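Local coordinates for cyclic nucleotide-binding protein (Ruegeria pomeroyi, PDB 3FX3) that probably acts as a DNA-binding transcription factor, pairing a cyclic nucleotide-binding domain with a Crp-like helix-turn-helix domain, at residues R67-P70 with T71-A75; G83-F86 with G87-V90; P192-L195 with S196-F199. All coordinates share one frame; numbering follows the deposited sequence.

How the contacts relate
All three contacts are local and follow one another along the chain; none nests in or crosses another. Contact 1 first closes the hairpin loop between strands 62-68 and 74-81. The second of these strands leads on to strand 84-86, where contact 2 closes the junction with helix 88-93; its centre is about 22 Å from that of contact 1. Both belong to the cyclic nucleotide-binding domain. Contact 3 lies later, within helix 192-203 of the Crp-like helix-turn-helix domain, closing no loop but spanning neighbouring turns; its nearest atoms are about 14 Å from contact 1 and 15 Å from contact 2. The series samples a hairpin tip, a strand-to-helix junction and a helix of the probable DNA-binding domain.

Contact 1 (R67-P70 with T71-A75); sequences RMTP and TGSEA
Met68, a selenomethionine, and Glu74 lie side by side on one face of a hairpin end, their side chains pointing the same way. Bent at both chi2 and chi3, the Met68 chain curls over toward the returning strand, so that its SE runs along Glu74 CG at 3.6 Å and its CE comes to 3.0 Å from Gly72 O. Arg67 and Ala75 form the hydrogen-bonded antiparallel pair next to it and turn their side chains to the other face. There the Arg67 chain passes only loosely by its neighbour, NH1 staying 4.1 Å from Ala75 CB, while Thr69 CG2 approaches the same methyl from the loop end.

Thr69 holds the loop through backbone and side chain alike. Its OG1 sits between its own N and carbonyl carbon (chi1 74°), which turns the oxygen across the loop to accept Ser73 N at 2.9 Å. Its backbone N gives an almost perfectly straight bond to Ser73 O, 2.8 Å long with 179° at the hydrogen, and its O receives Gly72 N at 3.0 Å from well above the carbonyl plane. One residue is thereby tied to the far arm through three of its atoms. This pattern, a type I turn from Thr69 to Gly72 with Gly72 at positive phi (92°), identifies a 3:5 hairpin with a G1 beta bulge.

The tip is mostly solvent-exposed, far from the centre of the chain. It links strand 62-68 to strand 74-81, an edge strand, within this chain, of a four-stranded antiparallel sheet. Gln48 OE1 bonds Met68 N from outside the hairpin, and a long, weak ion pair relates Glu74 to Lys64, back on strand 62-68.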
ATOM      1  N   ARG B  67     -19.042  -9.772   8.024  1.00 34.40           N
ATOM      2  CA  ARG B  67     -19.585  -9.548   9.351  1.00 37.16           C
ATOM      3  C   ARG B  67     -21.093  -9.557   9.337  1.00 37.74           C
ATOM      4  O   ARG B  67     -21.716  -9.290   8.315  1.00 38.14           O
ATOM      5  CB  ARG B  67     -19.046  -8.287  10.012  1.00 38.25           C
ATOM      6  CG  ARG B  67     -19.293  -6.992   9.285  1.00 44.68           C
ATOM      7  CD  ARG B  67     -18.967  -5.777  10.216  1.00 52.52           C
ATOM      8  NE  ARG B  67     -20.173  -5.192  10.825  1.00 58.12           N
ATOM      9  CZ  ARG B  67     -21.087  -4.455  10.175  1.00 62.17           C
ATOM     10  NH1 ARG B  67     -20.947  -4.195   8.859  1.00 63.38           N
ATOM     11  NH2 ARG B  67     -22.160  -3.985  10.838  1.00 61.28           N
HETATM   12  N   MSE B  68     -21.665  -9.893  10.485  1.00 38.38           N
HETATM   13  CA  MSE B  68     -23.095  -9.895  10.671  1.00 39.90           C
HETATM   14  C   MSE B  68     -23.576  -8.493  11.032  1.00 39.77           C
HETATM   15  O   MSE B  68     -23.108  -7.937  11.994  1.00 38.93           O
HETATM   16  CB  MSE B  68     -23.466 -10.868  11.798  1.00 40.52           C
HETATM   17  CG  MSE B  68     -23.008 -12.296  11.517  1.00 43.77           C
HETATM   18 SE   MSE B  68     -23.660 -12.858   9.747  0.80 51.32          SE
HETATM   19  CE  MSE B  68     -25.512 -12.402  10.039  1.00 40.02           C
ATOM     20  N   THR B  69     -24.511  -7.946  10.254  1.00 40.41           N
ATOM     21  CA  THR B  69     -25.165  -6.675  10.596  1.00 41.34           C
ATOM     22  C   THR B  69     -26.081  -6.953  11.795  1.00 42.18           C
ATOM     23  O   THR B  69     -26.345  -8.118  12.117  1.00 42.08           O
ATOM     24  CB  THR B  69     -25.959  -6.067   9.385  1.00 41.33           C
ATOM     25  OG1 THR B  69     -27.180  -6.780   9.144  1.00 40.27           O
ATOM     26  CG2 THR B  69     -25.113  -6.103   8.104  1.00 40.22           C
ATOM     27  N   PRO B  70     -26.529  -5.908  12.510  1.00 43.21           N
ATOM     28  CA  PRO B  70     -27.443  -6.249  13.638  1.00 42.88           C
ATOM     29  C   PRO B  70     -28.860  -6.617  13.190  1.00 42.15           C
ATOM     30  O   PRO B  70     -29.562  -7.323  13.891  1.00 42.57           O
ATOM     31  CB  PRO B  70     -27.393  -5.002  14.527  1.00 43.26           C
ATOM     32  CG  PRO B  70     -26.054  -4.376  14.204  1.00 43.98           C
ATOM     33  CD  PRO B  70     -25.935  -4.572  12.685  1.00 43.64           C
ATOM     34  N   THR B  71     -29.247  -6.151  12.012  1.00 41.87           N
ATOM     35  CA  THR B  71     -30.380  -6.693  11.247  1.00 41.70           C
ATOM     36  C   THR B  71     -30.236  -8.192  10.837  1.00 41.02           C
ATOM     37  O   THR B  71     -31.183  -8.805  10.334  1.00 39.14           O
ATOM     38  CB  THR B  71     -30.588  -5.805   9.973  1.00 41.95           C
ATOM     39  OG1 THR B  71     -31.820  -5.079  10.096  1.00 44.14           O
ATOM     40  CG2 THR B  71     -30.591  -6.617   8.659  1.00 42.74           C
ATOM     41  N   GLY B  72     -29.027  -8.739  10.991  1.00 41.04           N
ATOM     42  CA  GLY B  72     -28.749 -10.145  10.749  1.00 41.33           C
ATOM     43  C   GLY B  72     -28.288 -10.523   9.353  1.00 41.81           C
ATOM     44  O   GLY B  72     -28.241 -11.700   9.030  1.00 42.30           O
ATOM     45  N   SER B  73     -27.963  -9.540   8.522  1.00 42.07           N
ATOM     46  CA  SER B  73     -27.469  -9.823   7.174  1.00 42.95           C
ATOM     47  C   SER B  73     -25.946  -9.949   7.142  1.00 42.58           C
ATOM     48  O   SER B  73     -25.241  -9.292   7.893  1.00 41.42           O
ATOM     49  CB  SER B  73     -27.918  -8.744   6.181  1.00 43.14           C
ATOM     50  OG  SER B  73     -29.302  -8.903   5.882  1.00 45.47           O
ATOM     51  N   GLU B  74     -25.472 -10.841   6.276  1.00 43.23           N
ATOM     52  CA  GLU B  74     -24.050 -11.016   6.022  1.00 43.27           C
ATOM     53  C   GLU B  74     -23.611  -9.869   5.123  1.00 41.85           C
ATOM     54  O   GLU B  74     -24.103  -9.748   4.007  1.00 43.14           O
ATOM     55  CB  GLU B  74     -23.767 -12.379   5.350  1.00 44.09           C
ATOM     56  CG  GLU B  74     -24.059 -13.615   6.263  1.00 47.00           C
ATOM     57  CD  GLU B  74     -23.574 -14.973   5.691  1.00 50.57           C
ATOM     58  OE1 GLU B  74     -22.978 -15.022   4.581  1.00 53.24           O
ATOM     59  OE2 GLU B  74     -23.783 -16.004   6.392  1.00 52.68           O
ATOM     60  N   ALA B  75     -22.733  -9.012   5.641  1.00 39.63           N
ATOM     61  CA  ALA B  75     -22.027  -7.991   4.873  1.00 37.78           C
ATOM     62  C   ALA B  75     -20.607  -8.498   4.502  1.00 36.16           C
ATOM     63  O   ALA B  75     -19.758  -8.575   5.378  1.00 34.76           O
ATOM     64  CB  ALA B  75     -21.894  -6.729   5.721  1.00 37.42           C
TER

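Contact 2 (G83-F86 with G87-V90); sequences GESF and GEAV
Phe86 is nearly extended, whereas Gly87 has positive phi (84°) and occupies the N-cap position, so the chain breaks sharply from strand 84-86 into helix 88-93. That break brings the first helical side chain back over the strand. Glu88 starts with CG beside its backbone N, anti to the carbonyl carbon, then bends at chi2 (88°); the bend folds its carboxylate back against the strand it has just left. OE2 accepts the hydroxyl of Ser85 at 2.5 Å from OG, a short bond that meets the oxygen nearly along its C-O axis. The other carboxylate oxygen, OE1, lies 3.5 Å from Phe86 CA, so the group rests alongside the strand backbone as well as on the serine.

Ser85 and Phe86 alternate as strand neighbours do: the bond from backbone to CB points toward the helix start in the first and away from it in the second. The Phe86 ring consequently meets the rings of Phe80 (planes about 10° apart) and His56 and packs on Val63 and Leu65.

The buried carboxylate is well satisfied. OE1 is hydrogen-bonded to His140 of the second subunit, and Ser85 OG, besides giving its proton to OE2, also bonds Leu18 N. These partners fix the rotation of the carboxylate and would probably help to stabilise negative charge on it, and they link strand, helix start and dimer partner in one polar network. A Phe-Gly-Glu turn leading from a beta strand into a short helix is characteristic of the phosphate-binding cassette of cyclic nucleotide-binding domains; in relatives with bound nucleotide this glutamate typically meets the ribose, whereas here Ser85 and His140 of the second subunit hold it.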
ATOM      1  N   GLY B  83      -2.383 -17.598  -3.011  1.00 29.69           N
ATOM      2  CA  GLY B  83      -1.207 -16.774  -2.794  1.00 29.20           C
ATOM      3  C   GLY B  83      -1.454 -15.563  -1.924  1.00 28.57           C
ATOM      4  O   GLY B  83      -0.617 -14.687  -1.861  1.00 28.11           O
ATOM      5  N   GLU B  84      -2.595 -15.484  -1.250  1.00 28.32           N
ATOM      6  CA  GLU B  84      -2.885 -14.304  -0.431  1.00 27.89           C
ATOM      7  C   GLU B  84      -3.054 -14.674   1.020  1.00 27.84           C
ATOM      8  O   GLU B  84      -3.698 -15.698   1.342  1.00 27.69           O
ATOM      9  CB  GLU B  84      -4.138 -13.578  -0.936  1.00 28.99           C
ATOM     10  CG  GLU B  84      -4.016 -13.136  -2.397  1.00 29.65           C
ATOM     11  CD  GLU B  84      -5.258 -12.396  -2.902  1.00 34.16           C
ATOM     12  OE1 GLU B  84      -6.418 -12.758  -2.572  1.00 32.26           O
ATOM     13  OE2 GLU B  84      -5.057 -11.420  -3.646  1.00 36.97           O
ATOM     14  N   SER B  85      -2.485 -13.847   1.900  1.00 26.77           N
ATOM     15  CA  SER B  85      -2.582 -14.080   3.342  1.00 27.03           C
ATOM     16  C   SER B  85      -3.581 -13.132   3.954  1.00 26.67           C
ATOM     17  O   SER B  85      -3.876 -12.088   3.392  1.00 26.59           O
ATOM     18  CB  SER B  85      -1.231 -13.890   4.054  1.00 26.92           C
ATOM     19  OG  SER B  85      -0.707 -12.592   3.850  1.00 26.78           O
ATOM     20  N   PHE B  86      -4.113 -13.500   5.106  1.00 26.48           N
ATOM     21  CA  PHE B  86      -4.956 -12.583   5.855  1.00 26.01           C
ATOM     22  C   PHE B  86      -4.972 -12.989   7.333  1.00 26.46           C
ATOM     23  O   PHE B  86      -4.564 -14.102   7.677  1.00 26.93           O
ATOM     24  CB  PHE B  86      -6.377 -12.538   5.247  1.00 26.62           C
ATOM     25  CG  PHE B  86      -7.124 -13.860   5.301  1.00 25.97           C
ATOM     26  CD1 PHE B  86      -7.006 -14.767   4.294  1.00 26.12           C
ATOM     27  CD2 PHE B  86      -7.931 -14.176   6.377  1.00 29.51           C
ATOM     28  CE1 PHE B  86      -7.666 -15.978   4.336  1.00 27.93           C
ATOM     29  CE2 PHE B  86      -8.628 -15.380   6.413  1.00 28.15           C
ATOM     30  CZ  PHE B  86      -8.476 -16.291   5.385  1.00 27.32           C
ATOM     31  N   GLY B  87      -5.461 -12.094   8.198  1.00 26.63           N
ATOM     32  CA  GLY B  87      -5.504 -12.322   9.626  1.00 26.02           C
ATOM     33  C   GLY B  87      -4.243 -12.006  10.411  1.00 27.31           C
ATOM     34  O   GLY B  87      -4.158 -12.343  11.605  1.00 26.77           O
ATOM     35  N   GLU B  88      -3.259 -11.376   9.753  1.00 27.33           N
ATOM     36  CA  GLU B  88      -1.975 -11.068  10.390  1.00 27.32           C
ATOM     37  C   GLU B  88      -2.178 -10.170  11.601  1.00 27.39           C
ATOM     38  O   GLU B  88      -1.730 -10.513  12.702  1.00 27.04           O
ATOM     39  CB  GLU B  88      -0.970 -10.390   9.431  1.00 27.50           C
ATOM     40  CG  GLU B  88      -0.649 -11.132   8.144  1.00 27.67           C
ATOM     41  CD  GLU B  88      -1.593 -10.819   6.985  1.00 29.74           C
ATOM     42  OE1 GLU B  88      -2.681 -10.248   7.204  1.00 29.54           O
ATOM     43  OE2 GLU B  88      -1.240 -11.158   5.835  1.00 34.07           O
ATOM     44  N   ALA B  89      -2.862  -9.044  11.411  1.00 26.73           N
ATOM     45  CA  ALA B  89      -3.005  -8.059  12.484  1.00 27.06           C
ATOM     46  C   ALA B  89      -3.695  -8.660  13.704  1.00 28.08           C
ATOM     47  O   ALA B  89      -3.245  -8.486  14.860  1.00 27.01           O
ATOM     48  CB  ALA B  89      -3.768  -6.790  11.994  1.00 26.16           C
ATOM     49  N   VAL B  90      -4.817  -9.354  13.477  1.00 28.30           N
ATOM     50  CA  VAL B  90      -5.587  -9.818  14.607  1.00 27.62           C
ATOM     51  C   VAL B  90      -4.867 -10.941  15.343  1.00 27.51           C
ATOM     52  O   VAL B  90      -4.971 -11.060  16.572  1.00 26.81           O
ATOM     53  CB  VAL B  90      -7.059 -10.168  14.215  1.00 28.61           C
ATOM     54  CG1 VAL B  90      -7.137 -11.284  13.178  1.00 28.87           C
ATOM     55  CG2 VAL B  90      -7.789 -10.560  15.452  1.00 28.83           C
TER

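Contact 3 (P192-L195 with S196-F199); sequences PESL and SRAF. With PO4 (phosphate ion), chain H.
Ser194 and Arg197 converge on a phosphate ion, probably from the crystallisation liquor, held on the outer side of helix 192-203 by two residues three positions apart. Arg197 grips it with one edge of its guanidinium: NE reaches O2 at 2.6 Å (161° at the hydrogen) and NH1 reaches O1 at 3.2 Å along a nearly straight line (174°). The phosphorus lies in the guanidinium plane, so the pairing is side-on and two-pronged. Ser194 OG is 3.1 Å from the same O1; its bond to the ion is not settled, since another acceptor competes for the proton.

A bend at chi3 (-86°) carries the Arg197 head back along the helix, laying one face of the guanidinium over Glu193 O and Ser194 CA. Glu193 runs beside it, pointing the same way, with CG 3.7 Å from NH2. Its carboxylate is turned well away from the guanidinium plane, and OE2 stays 5.1 Å from NH1, too far for their charged atoms to touch.

Another side of the same helix is apolar. Leu195 rests its CD1 over the face of the Phe199 ring in a CH-pi contact, 4.2 Å from the centroid. CG meets the ring closer still, 3.6 Å from CE2. Elsewhere a water joins Pro192 O to Ser196 OG, and regular i to i+4 backbone bonds run throughout.

Leu195 packs on Ile184 and Ala185 of helix 182-187, and with Ala198 and Phe199 also on Val158 of helix 154-165. Following helix 182-187, helix 192-203 is consistent with the recognition helix of the Crp-like helix-turn-helix; the phosphate lies on a different side from Leu195 and Phe199, which face these helices.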
ATOM      1  N   PRO B 192     -21.848  -4.294 -10.339  1.00 35.94           N
ATOM      2  CA  PRO B 192     -22.052  -5.585 -11.045  1.00 36.02           C
ATOM      3  C   PRO B 192     -22.119  -5.476 -12.557  1.00 35.52           C
ATOM      4  O   PRO B 192     -21.463  -6.239 -13.282  1.00 35.55           O
ATOM      5  CB  PRO B 192     -23.396  -6.060 -10.499  1.00 35.86           C
ATOM      6  CG  PRO B 192     -23.422  -5.539  -9.082  1.00 36.40           C
ATOM      7  CD  PRO B 192     -22.566  -4.272  -9.049  1.00 36.29           C
ATOM      8  N   GLU B 193     -22.880  -4.506 -13.033  1.00 35.74           N
ATOM      9  CA  GLU B 193     -23.090  -4.349 -14.456  1.00 35.86           C
ATOM     10  C   GLU B 193     -21.838  -3.809 -15.150  1.00 35.47           C
ATOM     11  O   GLU B 193     -21.576  -4.136 -16.321  1.00 34.76           O
ATOM     12  CB  GLU B 193     -24.355  -3.501 -14.736  1.00 37.03           C
ATOM     13  CG  GLU B 193     -24.327  -2.015 -14.310  1.00 39.03           C
ATOM     14  CD  GLU B 193     -24.592  -1.750 -12.798  1.00 41.26           C
ATOM     15  OE1 GLU B 193     -24.755  -2.678 -11.958  1.00 37.50           O
ATOM     16  OE2 GLU B 193     -24.633  -0.547 -12.457  1.00 45.60           O
ATOM     17  N   SER B 194     -21.055  -3.000 -14.424  1.00 34.93           N
ATOM     18  CA  SER B 194     -19.761  -2.539 -14.924  1.00 34.68           C
ATOM     19  C   SER B 194     -18.796  -3.699 -15.101  1.00 33.35           C
ATOM     20  O   SER B 194     -18.100  -3.771 -16.105  1.00 33.10           O
ATOM     21  CB  SER B 194     -19.126  -1.499 -14.002  1.00 34.99           C
ATOM     22  OG  SER B 194     -19.867  -0.299 -14.003  1.00 36.69           O
ATOM     23  N   LEU B 195     -18.755  -4.603 -14.132  1.00 32.31           N
ATOM     24  CA  LEU B 195     -17.919  -5.802 -14.264  1.00 32.01           C
ATOM     25  C   LEU B 195     -18.328  -6.608 -15.497  1.00 32.40           C
ATOM     26  O   LEU B 195     -17.467  -7.129 -16.216  1.00 32.50           O
ATOM     27  CB  LEU B 195     -17.984  -6.681 -13.010  1.00 31.21           C
ATOM     28  CG  LEU B 195     -17.102  -7.930 -13.021  1.00 30.24           C
ATOM     29  CD1 LEU B 195     -15.658  -7.545 -13.239  1.00 29.11           C
ATOM     30  CD2 LEU B 195     -17.244  -8.745 -11.748  1.00 27.72           C
ATOM     31  N   SER B 196     -19.632  -6.687 -15.751  1.00 32.88           N
ATOM     32  CA  SER B 196     -20.142  -7.443 -16.903  1.00 33.55           C
ATOM     33  C   SER B 196     -19.740  -6.841 -18.244  1.00 33.72           C
ATOM     34  O   SER B 196     -19.358  -7.574 -19.174  1.00 32.80           O
ATOM     35  CB  SER B 196     -21.669  -7.595 -16.828  1.00 33.41           C
ATOM     36  OG  SER B 196     -21.980  -8.505 -15.797  1.00 35.06           O
ATOM     37  N   ARG B 197     -19.852  -5.519 -18.345  1.00 34.44           N
ATOM     38  CA  ARG B 197     -19.360  -4.803 -19.519  1.00 35.37           C
ATOM     39  C   ARG B 197     -17.871  -5.071 -19.707  1.00 35.06           C
ATOM     40  O   ARG B 197     -17.428  -5.337 -20.824  1.00 35.02           O
ATOM     41  CB  ARG B 197     -19.552  -3.293 -19.374  1.00 36.25           C
ATOM     42  CG  ARG B 197     -21.003  -2.829 -19.413  1.00 39.83           C
ATOM     43  CD  ARG B 197     -21.113  -1.303 -19.700  1.00 44.59           C
ATOM     44  NE  ARG B 197     -21.008  -0.474 -18.484  1.00 47.99           N
ATOM     45  CZ  ARG B 197     -21.974  -0.317 -17.564  1.00 49.60           C
ATOM     46  NH1 ARG B 197     -21.747   0.467 -16.507  1.00 50.79           N
ATOM     47  NH2 ARG B 197     -23.156  -0.942 -17.680  1.00 49.07           N
ATOM     48  N   ALA B 198     -17.105  -5.016 -18.616  1.00 33.74           N
ATOM     49  CA  ALA B 198     -15.669  -5.225 -18.729  1.00 33.72           C
ATOM     50  C   ALA B 198     -15.404  -6.595 -19.325  1.00 33.54           C
ATOM     51  O   ALA B 198     -14.625  -6.714 -20.266  1.00 32.76           O
ATOM     52  CB  ALA B 198     -14.939  -5.052 -17.381  1.00 32.81           C
ATOM     53  N   PHE B 199     -16.060  -7.622 -18.797  1.00 33.98           N
ATOM     54  CA  PHE B 199     -15.896  -8.971 -19.338  1.00 35.18           C
ATOM     55  C   PHE B 199     -16.274  -9.020 -20.814  1.00 36.38           C
ATOM     56  O   PHE B 199     -15.628  -9.713 -21.608  1.00 36.52           O
ATOM     57  CB  PHE B 199     -16.764  -9.994 -18.594  1.00 35.38           C
ATOM     58  CG  PHE B 199     -16.267 -10.365 -17.229  1.00 36.02           C
ATOM     59  CD1 PHE B 199     -14.922 -10.575 -16.984  1.00 37.51           C
ATOM     60  CD2 PHE B 199     -17.163 -10.575 -16.207  1.00 39.31           C
ATOM     61  CE1 PHE B 199     -14.479 -10.937 -15.735  1.00 38.83           C
ATOM     62  CE2 PHE B 199     -16.729 -10.954 -14.944  1.00 41.01           C
ATOM     63  CZ  PHE B 199     -15.379 -11.122 -14.711  1.00 40.42           C
TER
HETATM   64  P   PO4 H 237     -18.015   1.442 -17.276  1.00114.44           P
HETATM   65  O1  PO4 H 237     -18.865   1.772 -16.067  1.00113.76           O
HETATM   66  O2  PO4 H 237     -18.930   1.161 -18.443  1.00115.23           O
HETATM   67  O3  PO4 H 237     -17.160   0.209 -17.049  1.00114.35           O
HETATM   68  O4  PO4 H 237     -17.124   2.617 -17.612  1.00114.39           O
HETATM   69  O   HOH W   1     -20.914  -9.282 -13.346  1.00 46.03           O